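Local structure of aminotransferase, class I (Staphylococcus aureus, 2O1B) at residues Thr144-Gly149 and Tyr186-Asn191; Pro159-Pro164 and Gly371-Arg376; Glu201-Ala206 and Ile217-Ala222. The protein probably catalyses the pyridoxal-5'-phosphate-dependent transfer of an amino group between an amino acid, likely aspartate, and a 2-oxo acid. All coordinates share one frame; numbering follows the deposited sequence. Where two conformers were deposited one is given.

Contact 1: Thr144-Gly149 and Tyr186-Asn191; sequences TDYLAG and YLTYPN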
loop_
_atom_site.group_PDB
_atom_site.type_symbol
_atom_site.label_atom_id
_atom_site.label_comp_id
_atom_site.label_asym_id
_atom_site.label_seq_id
_atom_site.Cartn_x
_atom_site.Cartn_y
_atom_site.Cartn_z
ATOM N N THR A 144 -5.423 -17.789 0.495
ATOM C CA THR A 144 -3.972 -17.982 0.483
ATOM C C THR A 144 -3.180 -16.872 1.184
ATOM O O THR A 144 -2.114 -17.120 1.743
ATOM C CB THR A 144 -3.460 -18.066 -0.974
ATOM O OG1 THR A 144 -4.028 -16.990 -1.738
ATOM C CG2 THR A 144 -3.863 -19.389 -1.600
ATOM N N ASP A 145 -3.698 -15.649 1.138
ATOM C CA ASP A 145 -2.911 -14.469 1.515
ATOM C C ASP A 145 -2.801 -14.146 3.017
ATOM O O ASP A 145 -1.925 -13.383 3.424
ATOM C CB ASP A 145 -3.394 -13.249 0.723
ATOM C CG ASP A 145 -3.130 -13.383 -0.762
ATOM O OD1 ASP A 145 -2.431 -14.340 -1.154
ATOM O OD2 ASP A 145 -3.616 -12.544 -1.550
ATOM N N TYR A 146 -3.659 -14.748 3.839
ATOM C CA TYR A 146 -3.681 -14.435 5.271
ATOM C C TYR A 146 -2.379 -14.826 5.954
ATOM O O TYR A 146 -1.892 -14.099 6.804
ATOM C CB TYR A 146 -4.835 -15.128 5.998
ATOM C CG TYR A 146 -6.198 -14.946 5.375
ATOM C CD1 TYR A 146 -6.536 -13.762 4.700
ATOM C CD2 TYR A 146 -7.160 -15.943 5.492
ATOM C CE1 TYR A 146 -7.811 -13.592 4.120
ATOM C CE2 TYR A 146 -8.428 -15.787 4.936
ATOM C CZ TYR A 146 -8.744 -14.620 4.248
ATOM O OH TYR A 146 -9.996 -14.487 3.712
ATOM N N LEU A 147 -1.818 -15.962 5.554
ATOM C CA LEU A 147 -0.667 -16.559 6.237
ATOM C C LEU A 147 0.484 -15.559 6.337
ATOM O O LEU A 147 1.133 -15.454 7.381
ATOM C CB LEU A 147 -0.203 -17.818 5.492
ATOM C CG LEU A 147 0.489 -19.011 6.163
ATOM C CD1 LEU A 147 1.389 -19.727 5.166
ATOM C CD2 LEU A 147 1.254 -18.680 7.420
ATOM N N ALA A 148 0.739 -14.848 5.244
ATOM C CA ALA A 148 1.803 -13.849 5.189
ATOM C C ALA A 148 1.650 -12.782 6.278
ATOM O O ALA A 148 2.626 -12.446 6.965
ATOM C CB ALA A 148 1.849 -13.188 3.803
ATOM N N GLY A 149 0.430 -12.258 6.416
ATOM C CA GLY A 149 0.100 -11.274 7.457
ATOM C C GLY A 149 0.434 -11.775 8.855
ATOM O O GLY A 149 1.113 -11.087 9.630
ATOM N N TYR A 186 -9.565 -15.522 11.120
ATOM C CA TYR A 186 -10.104 -15.129 9.821
ATOM C C TYR A 186 -11.270 -16.016 9.448
ATOM O O TYR A 186 -11.223 -17.242 9.636
ATOM C CB TYR A 186 -9.043 -15.208 8.731
ATOM C CG TYR A 186 -8.056 -14.087 8.769
ATOM C CD1 TYR A 186 -7.091 -14.020 9.762
ATOM C CD2 TYR A 186 -8.078 -13.084 7.803
ATOM C CE1 TYR A 186 -6.171 -12.983 9.800
ATOM C CE2 TYR A 186 -7.151 -12.050 7.828
ATOM C CZ TYR A 186 -6.205 -12.004 8.829
ATOM O OH TYR A 186 -5.279 -10.975 8.857
ATOM N N LEU A 187 -12.315 -15.388 8.921
ATOM C CA LEU A 187 -13.440 -16.112 8.366
ATOM C C LEU A 187 -13.687 -15.529 6.988
ATOM O O LEU A 187 -13.385 -14.367 6.752
ATOM C CB LEU A 187 -14.682 -15.975 9.258
ATOM C CG LEU A 187 -14.600 -16.670 10.635
ATOM C CD1 LEU A 187 -15.839 -16.423 11.464
ATOM C CD2 LEU A 187 -14.341 -18.183 10.495
ATOM N N THR A 188 -14.216 -16.349 6.088
ATOM C CA THR A 188 -14.413 -15.965 4.693
ATOM C C THR A 188 -15.656 -16.662 4.161
ATOM O O THR A 188 -15.620 -17.862 3.886
ATOM C CB THR A 188 -13.205 -16.412 3.820
ATOM O OG1 THR A 188 -11.977 -16.242 4.544
ATOM C CG2 THR A 188 -13.157 -15.636 2.515
ATOM N N TYR A 189 -16.750 -15.910 4.045
ATOM C CA TYR A 189 -18.005 -16.376 3.470
ATOM C C TYR A 189 -18.616 -15.287 2.583
ATOM O O TYR A 189 -18.938 -14.200 3.058
ATOM C CB TYR A 189 -18.996 -16.846 4.551
ATOM C CG TYR A 189 -18.427 -18.009 5.328
ATOM C CD1 TYR A 189 -17.784 -17.810 6.546
ATOM C CD2 TYR A 189 -18.463 -19.303 4.799
ATOM C CE1 TYR A 189 -17.221 -18.884 7.249
ATOM C CE2 TYR A 189 -17.895 -20.369 5.472
ATOM C CZ TYR A 189 -17.283 -20.157 6.697
ATOM O OH TYR A 189 -16.734 -21.220 7.357
ATOM N N PRO A 190 -18.770 -15.576 1.287
ATOM C CA PRO A 190 -18.420 -16.831 0.616
ATOM C C PRO A 190 -16.938 -17.202 0.687
ATOM O O PRO A 190 -16.070 -16.332 0.509
ATOM C CB PRO A 190 -18.833 -16.571 -0.836
ATOM C CG PRO A 190 -19.850 -15.507 -0.754
ATOM C CD PRO A 190 -19.381 -14.615 0.350
ATOM N N ASN A 191 -16.656 -18.485 0.952
ATOM C CA ASN A 191 -15.271 -18.961 1.081
ATOM C C ASN A 191 -14.547 -19.095 -0.260
ATOM O O ASN A 191 -15.098 -19.598 -1.238
ATOM C CB ASN A 191 -15.197 -20.298 1.835
ATOM C CG ASN A 191 -13.768 -20.653 2.283
ATOM O OD1 ASN A 191 -13.440 -21.829 2.461
ATOM N ND2 ASN A 191 -12.930 -19.639 2.492
#
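Tyr-186 lays its ring on that of Tyr-146 where strand 182-187, a central parallel strand of the seven-stranded mixed sheet of the class I aminotransferase fold, meets the first turn of helix 146-152. The two rings form an offset stack, with centroids 4.4 Å apart and planes inclined by 25°. The offset is large enough that Tyr-186 CD2 stands over the centre of the Tyr-146 ring, its nearest approach being 3.5 Å to Tyr-146 CD1. In return, Tyr-146 CB sits almost straight above the middle of the Tyr-186 ring as a CH-pi contact, 4.2 Å from its centroid. Both first torsions set CG anti to the carbonyl carbon (chi1 -51° for Tyr-146 and -76° for Tyr-186), and from there each ring reaches across its partner. Tyrosine suits both places because the flat ring fills a buried layer while the hydroxyl can still be satisfied: Tyr-186 OH bonds to the carbonyl O of Leu-122 on helix 118-129. Leu-187 directs its side chain away from the helix, and its backbone pairs with Val-218 and Asp-220 of the neighbouring strand. Thr-188 faces the helix again and belongs to the pyridoxal-5'-phosphate pocket. Its small branched side chain can lie near the cofactor and bring its hydroxyl up to that of the tyrosine at once. Tyr-146 OH is hydrogen-bonded to Asp-220 OD1, which lies against the cofactor's pyridine nitrogen, and Thr-188 OG1 lies close as well; as a second-shell residue Tyr-146 probably helps to position the aspartate. Thr-188 OG1 approaches at the edge of the Tyr-146 ring, in its plane, 2.8 Å from Tyr-146 OH and close enough for a hydrogen bond, while Thr-188 CG2 rests 3.6 Å from the same oxygen.

Contact 2: Pro159-Pro164 and Gly371-Arg376; sequences PLNLEP and GENGNR
The end of strand 156-161 passes a short 3-10 turn, residues 372-374, with the CA atoms of Asn-161 and Asn-373 7.7 Å apart, too far for the backbones to pair. The turn is built by two bonds of its own, Gly-374 N to Gly-371 O at 2.9 Å and Asn-375 N to Glu-372 O at 3.1 Å. Gly-371 enters it at backbone angles (phi 131°) where a CB would press on the preceding carbonyl oxygen, hence its residue type. Asn-373 points from the turn toward the strand and bridges the gap with its amide. With chi1 at -69° the amide leaves on the side of the backbone N, which carries ND2 across to the strand, 3.5 Å from the carbonyl O of Leu-162. The firm partner of that nitrogen is the backbone O of Asp-140 on the adjacent strand. In fold terms, an outermost strand of the large mixed sheet here meets the loop that leads into strand 377-381 of the four-stranded antiparallel sheet. An asparagine fits such a crossing, since its short amide can serve a backbone carbonyl at a partly exposed seam. Asn-161, on the exposed side, crosses Asn-373 at about a right angle; it was modelled in two conformers, so the 3.6 Å from its OD1 to Asn-373 ND2 is doubtful. The side chain of Leu-162 turns inward onto Pro-139, Tyr-167 and Tyr-189.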
loop_
_atom_site.group_PDB
_atom_site.type_symbol
_atom_site.label_atom_id
_atom_site.label_comp_id
_atom_site.label_asym_id
_atom_site.label_seq_id
_atom_site.Cartn_x
_atom_site.Cartn_y
_atom_site.Cartn_z
ATOM N N PRO A 159 -4.475 -23.928 11.627
ATOM C CA PRO A 159 -5.615 -24.126 10.723
ATOM C C PRO A 159 -6.953 -24.268 11.427
ATOM O O PRO A 159 -7.048 -24.956 12.447
ATOM C CB PRO A 159 -5.287 -25.445 10.010
ATOM C CG PRO A 159 -3.919 -25.818 10.421
ATOM C CD PRO A 159 -3.631 -25.136 11.707
ATOM N N LEU A 160 -7.971 -23.611 10.879
ATOM C CA LEU A 160 -9.358 -23.830 11.260
ATOM C C LEU A 160 -9.903 -24.863 10.272
ATOM O O LEU A 160 -10.186 -24.546 9.117
ATOM C CB LEU A 160 -10.161 -22.516 11.180
ATOM C CG LEU A 160 -11.681 -22.551 11.449
ATOM C CD1 LEU A 160 -12.005 -23.009 12.877
ATOM C CD2 LEU A 160 -12.335 -21.203 11.149
ATOM N N ASN A 161 -10.042 -26.098 10.746
ATOM C CA ASN A 161 -10.387 -27.201 9.861
ATOM C C ASN A 161 -11.866 -27.226 9.458
ATOM O O ASN A 161 -12.774 -27.447 10.272
ATOM C CB ASN A 161 -9.892 -28.539 10.424
ATOM C CG ASN A 161 -8.368 -28.619 10.478
ATOM O OD1 ASN A 161 -7.672 -28.225 9.534
ATOM N ND2 ASN A 161 -7.844 -29.125 11.589
ATOM N N LEU A 162 -12.094 -26.963 8.174
ATOM C CA LEU A 162 -13.442 -26.927 7.620
ATOM C C LEU A 162 -13.662 -28.149 6.733
ATOM O O LEU A 162 -12.785 -28.532 5.957
ATOM C CB LEU A 162 -13.666 -25.634 6.832
ATOM C CG LEU A 162 -13.247 -24.321 7.512
ATOM C CD1 LEU A 162 -13.410 -23.150 6.557
ATOM C CD2 LEU A 162 -14.039 -24.073 8.779
ATOM N N GLU A 163 -14.835 -28.754 6.854
ATOM C CA GLU A 163 -15.128 -30.007 6.164
ATOM C C GLU A 163 -16.300 -29.873 5.205
ATOM O O GLU A 163 -17.253 -29.140 5.490
ATOM C CB GLU A 163 -15.397 -31.118 7.177
ATOM C CG GLU A 163 -14.188 -31.430 8.030
ATOM C CD GLU A 163 -14.394 -32.592 8.958
ATOM O OE1 GLU A 163 -15.552 -32.870 9.348
ATOM O OE2 GLU A 163 -13.378 -33.227 9.315
ATOM N N PRO A 164 -16.245 -30.597 4.070
ATOM C CA PRO A 164 -17.349 -30.565 3.111
ATOM C C PRO A 164 -18.561 -31.308 3.678
ATOM O O PRO A 164 -18.398 -32.108 4.605
ATOM C CB PRO A 164 -16.775 -31.309 1.895
ATOM C CG PRO A 164 -15.761 -32.221 2.460
ATOM C CD PRO A 164 -15.160 -31.499 3.628
ATOM N N GLY A 371 -4.689 -24.921 1.585
ATOM C CA GLY A 371 -4.540 -25.683 2.816
ATOM C C GLY A 371 -4.506 -27.174 2.557
ATOM O O GLY A 371 -4.831 -27.625 1.447
ATOM N N GLU A 372 -4.097 -27.916 3.594
ATOM C CA GLU A 372 -4.069 -29.377 3.639
ATOM C C GLU A 372 -5.375 -30.012 3.144
ATOM O O GLU A 372 -5.359 -31.017 2.431
ATOM C CB GLU A 372 -3.800 -29.820 5.087
ATOM C CG GLU A 372 -2.981 -31.099 5.262
ATOM C CD GLU A 372 -2.553 -31.326 6.710
ATOM O OE1 GLU A 372 -2.726 -30.400 7.532
ATOM O OE2 GLU A 372 -2.042 -32.426 7.036
ATOM N N ASN A 373 -6.499 -29.416 3.530
ATOM C CA ASN A 373 -7.824 -29.909 3.173
ATOM C C ASN A 373 -8.186 -29.684 1.706
ATOM O O ASN A 373 -9.229 -30.149 1.249
ATOM C CB ASN A 373 -8.895 -29.299 4.075
ATOM C CG ASN A 373 -8.813 -29.807 5.488
ATOM O OD1 ASN A 373 -8.247 -30.877 5.745
ATOM N ND2 ASN A 373 -9.363 -29.041 6.424
ATOM N N GLY A 374 -7.322 -28.971 0.988
ATOM C CA GLY A 374 -7.472 -28.749 -0.443
ATOM C C GLY A 374 -6.618 -29.706 -1.262
ATOM O O GLY A 374 -6.622 -29.640 -2.478
ATOM N N ASN A 375 -5.903 -30.615 -0.598
ATOM C CA ASN A 375 -4.985 -31.519 -1.286
ATOM C C ASN A 375 -5.604 -32.330 -2.441
ATOM O O ASN A 375 -4.918 -32.663 -3.414
ATOM C CB ASN A 375 -4.313 -32.474 -0.288
ATOM C CG ASN A 375 -3.012 -33.020 -0.807
ATOM O OD1 ASN A 375 -2.150 -32.266 -1.258
ATOM N ND2 ASN A 375 -2.854 -34.341 -0.754
ATOM N N ARG A 376 -6.893 -32.637 -2.330
ATOM C CA ARG A 376 -7.568 -33.452 -3.339
ATOM C C ARG A 376 -8.740 -32.735 -4.011
ATOM O O ARG A 376 -9.762 -33.344 -4.344
ATOM C CB ARG A 376 -7.962 -34.814 -2.772
ATOM C CG ARG A 376 -6.768 -35.556 -2.160
ATOM C CD ARG A 376 -6.652 -36.989 -2.633
ATOM N NE ARG A 376 -5.382 -37.586 -2.207
ATOM C CZ ARG A 376 -4.395 -37.960 -3.019
ATOM N NH1 ARG A 376 -4.509 -37.830 -4.342
ATOM N NH2 ARG A 376 -3.289 -38.489 -2.507
#

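Contact 3: Glu201-Ala206 and Ile217-Ala222; sequences EVFDEA and IVHDFA. With PLP (pyridoxal-5'-phosphate), chain B.
Strand 182-187, helix 200-210 and strand 216-220 make a beta-alpha-beta unit, and this contact packs its helix onto its second strand. Phe-203 meets His-219 edge to face: the rings stand at 69°, and Phe-203 CZ comes over the imidazole face, offset toward its rim and 3.6 Å from His-219 NE2. The first torsion of the histidine (chi1 178°) sends the ring out toward the helix and the second (chi2 55°) turns its face to Phe-203, while a weak hydrogen bond from ND1 to Leu-187 O may help to fix its rotation. One helical turn on, Ala-206 is small enough to let Ile-217 come close, with Ala-206 CB 4.2 Å from Ile-217 CD1. Phenylalanine and isoleucine thus fill the buried layer between helix and sheet. The alternate residue of the strand points to the other side, toward the cofactor. There Asp-220 OD1 approaches the pyridine N1 of pyridoxal-5'-phosphate to 2.5 Å, and just beyond the strand Ala-222 CB lies over one face of the pyridine ring, 3.6 Å from its C2. An aspartate facing the pyridine nitrogen from a strand end is the hallmark of the cofactor site in fold-type I aminotransferases.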
loop_
_atom_site.group_PDB
_atom_site.type_symbol
_atom_site.label_atom_id
_atom_site.label_comp_id
_atom_site.label_asym_id
_atom_site.label_seq_id
_atom_site.Cartn_x
_atom_site.Cartn_y
_atom_site.Cartn_z
ATOM N N GLU A 201 -27.104 -17.119 11.643
ATOM C CA GLU A 201 -26.951 -18.005 12.790
ATOM C C GLU A 201 -25.527 -18.519 12.969
ATOM O O GLU A 201 -25.083 -18.695 14.104
ATOM C CB GLU A 201 -27.932 -19.179 12.703
ATOM C CG GLU A 201 -29.406 -18.806 12.948
ATOM C CD GLU A 201 -30.014 -17.988 11.805
ATOM O OE1 GLU A 201 -30.815 -17.071 12.078
ATOM O OE2 GLU A 201 -29.690 -18.262 10.633
ATOM N N VAL A 202 -24.805 -18.777 11.873
ATOM C CA VAL A 202 -23.417 -19.249 12.036
ATOM C C VAL A 202 -22.526 -18.101 12.550
ATOM O O VAL A 202 -21.583 -18.333 13.307
ATOM C CB VAL A 202 -22.800 -20.055 10.818
ATOM C CG1 VAL A 202 -23.848 -20.438 9.765
ATOM C CG2 VAL A 202 -21.609 -19.356 10.188
ATOM N N PHE A 203 -22.867 -16.871 12.173
ATOM C CA PHE A 203 -22.202 -15.694 12.734
ATOM C C PHE A 203 -22.605 -15.512 14.208
ATOM O O PHE A 203 -21.753 -15.208 15.052
ATOM C CB PHE A 203 -22.470 -14.429 11.900
ATOM C CG PHE A 203 -21.683 -14.363 10.595
ATOM C CD1 PHE A 203 -20.350 -14.766 10.537
ATOM C CD2 PHE A 203 -22.278 -13.873 9.432
ATOM C CE1 PHE A 203 -19.622 -14.703 9.337
ATOM C CE2 PHE A 203 -21.563 -13.796 8.224
ATOM C CZ PHE A 203 -20.230 -14.215 8.181
ATOM N N ASP A 204 -23.882 -15.736 14.526
ATOM C CA ASP A 204 -24.328 -15.687 15.919
ATOM C C ASP A 204 -23.462 -16.589 16.796
ATOM O O ASP A 204 -23.052 -16.184 17.883
ATOM C CB ASP A 204 -25.805 -16.080 16.057
ATOM C CG ASP A 204 -26.761 -15.018 15.502
ATOM O OD1 ASP A 204 -27.963 -15.318 15.340
ATOM O OD2 ASP A 204 -26.320 -13.885 15.241
ATOM N N GLU A 205 -23.189 -17.797 16.314
ATOM C CA GLU A 205 -22.464 -18.801 17.095
ATOM C C GLU A 205 -21.011 -18.383 17.337
ATOM O O GLU A 205 -20.479 -18.567 18.436
ATOM C CB GLU A 205 -22.526 -20.183 16.423
ATOM C CG GLU A 205 -22.121 -21.320 17.369
ATOM C CD GLU A 205 -21.970 -22.677 16.694
ATOM O OE1 GLU A 205 -22.359 -22.833 15.515
ATOM O OE2 GLU A 205 -21.448 -23.603 17.357
ATOM N N ALA A 206 -20.395 -17.809 16.309
ATOM C CA ALA A 206 -19.000 -17.374 16.340
ATOM C C ALA A 206 -18.854 -16.242 17.339
ATOM O O ALA A 206 -17.970 -16.271 18.198
ATOM C CB ALA A 206 -18.569 -16.918 14.956
ATOM N N ILE A 217 -12.326 -11.243 15.414
ATOM C CA ILE A 217 -12.602 -11.878 14.140
ATOM C C ILE A 217 -12.421 -10.871 13.015
ATOM O O ILE A 217 -12.820 -9.701 13.137
ATOM C CB ILE A 217 -14.050 -12.450 14.100
ATOM C CG1 ILE A 217 -14.227 -13.557 15.147
ATOM C CG2 ILE A 217 -14.422 -12.946 12.695
ATOM C CD1 ILE A 217 -15.666 -13.941 15.406
ATOM N N VAL A 218 -11.809 -11.332 11.928
ATOM C CA VAL A 218 -11.765 -10.572 10.690
ATOM C C VAL A 218 -12.553 -11.374 9.689
ATOM O O VAL A 218 -12.181 -12.496 9.373
ATOM C CB VAL A 218 -10.332 -10.416 10.137
ATOM C CG1 VAL A 218 -10.354 -9.640 8.809
ATOM C CG2 VAL A 218 -9.460 -9.713 11.142
ATOM N N HIS A 219 -13.644 -10.805 9.193
ATOM C CA HIS A 219 -14.413 -11.478 8.161
ATOM C C HIS A 219 -14.108 -10.872 6.796
ATOM O O HIS A 219 -14.300 -9.677 6.597
ATOM C CB HIS A 219 -15.923 -11.452 8.459
ATOM C CG HIS A 219 -16.751 -12.089 7.384
ATOM N ND1 HIS A 219 -16.528 -13.377 6.941
ATOM C CD2 HIS A 219 -17.776 -11.609 6.642
ATOM C CE1 HIS A 219 -17.381 -13.658 5.971
ATOM N NE2 HIS A 219 -18.148 -12.604 5.770
ATOM N N ASP A 220 -13.622 -11.715 5.880
ATOM C CA ASP A 220 -13.223 -11.327 4.519
ATOM C C ASP A 220 -14.412 -11.496 3.575
ATOM O O ASP A 220 -14.754 -12.607 3.164
ATOM C CB ASP A 220 -12.045 -12.205 4.083
ATOM C CG ASP A 220 -11.461 -11.833 2.725
ATOM O OD1 ASP A 220 -10.392 -12.423 2.379
ATOM O OD2 ASP A 220 -12.038 -10.974 2.005
ATOM N N PHE A 221 -15.030 -10.376 3.228
ATOM C CA PHE A 221 -16.317 -10.337 2.525
ATOM C C PHE A 221 -16.146 -9.989 1.043
ATOM O O PHE A 221 -17.039 -9.395 0.420
ATOM C CB PHE A 221 -17.185 -9.277 3.207
ATOM C CG PHE A 221 -18.673 -9.546 3.168
ATOM C CD1 PHE A 221 -19.180 -10.818 2.958
ATOM C CD2 PHE A 221 -19.565 -8.495 3.369
ATOM C CE1 PHE A 221 -20.557 -11.043 2.940
ATOM C CE2 PHE A 221 -20.943 -8.705 3.350
ATOM C CZ PHE A 221 -21.437 -9.988 3.136
ATOM N N ALA A 222 -14.997 -10.370 0.484
ATOM C CA ALA A 222 -14.665 -10.126 -0.936
ATOM C C ALA A 222 -15.753 -10.546 -1.915
ATOM O O ALA A 222 -15.943 -9.893 -2.960
ATOM C CB ALA A 222 -13.365 -10.818 -1.286
HETATM N N1 PLP B . -9.985 -12.106 -0.100
HETATM C C2 PLP B . -10.574 -13.025 -0.948
HETATM C C2A PLP B . -11.327 -14.188 -0.364
HETATM C C3 PLP B . -10.480 -12.821 -2.327
HETATM O O3 PLP B . -11.048 -13.698 -3.205
HETATM C C4 PLP B . -9.790 -11.710 -2.830
HETATM C C4A PLP B . -10.164 -11.227 -4.200
HETATM C C5 PLP B . -9.186 -10.799 -1.959
HETATM C C6 PLP B . -9.287 -11.009 -0.584
HETATM C C5A PLP B . -8.406 -9.598 -2.478
HETATM O O4P PLP B . -9.246 -8.579 -2.987
HETATM P P PLP B . -8.637 -7.148 -3.426
HETATM O O1P PLP B . -8.651 -7.045 -4.942
HETATM O O2P PLP B . -7.232 -7.076 -2.890
HETATM O O3P PLP B . -9.520 -6.089 -2.830
#

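Contacts 1 and 3 are both buried and share neighbouring strands of the large sheet, whereas contact 2 lies farther out, about 17 Å between its centre and that of the chain, and is partly exposed. The chemistry follows: aromatic stacking and apolar packing fill the two core contacts, each reaching the cofactor pocket at a strand end, while amide and carbonyl groups meet at the seam of contact 2. Backbone pairing of Leu-187 with Asp-220 ties contact 1 to contact 3. Contact 2 joins contact 1 through leucine packing, Leu-160 CD2 lying 3.7 Å from Leu-187 CD2, but does not touch contact 3; their nearest atoms are about 8 Å apart.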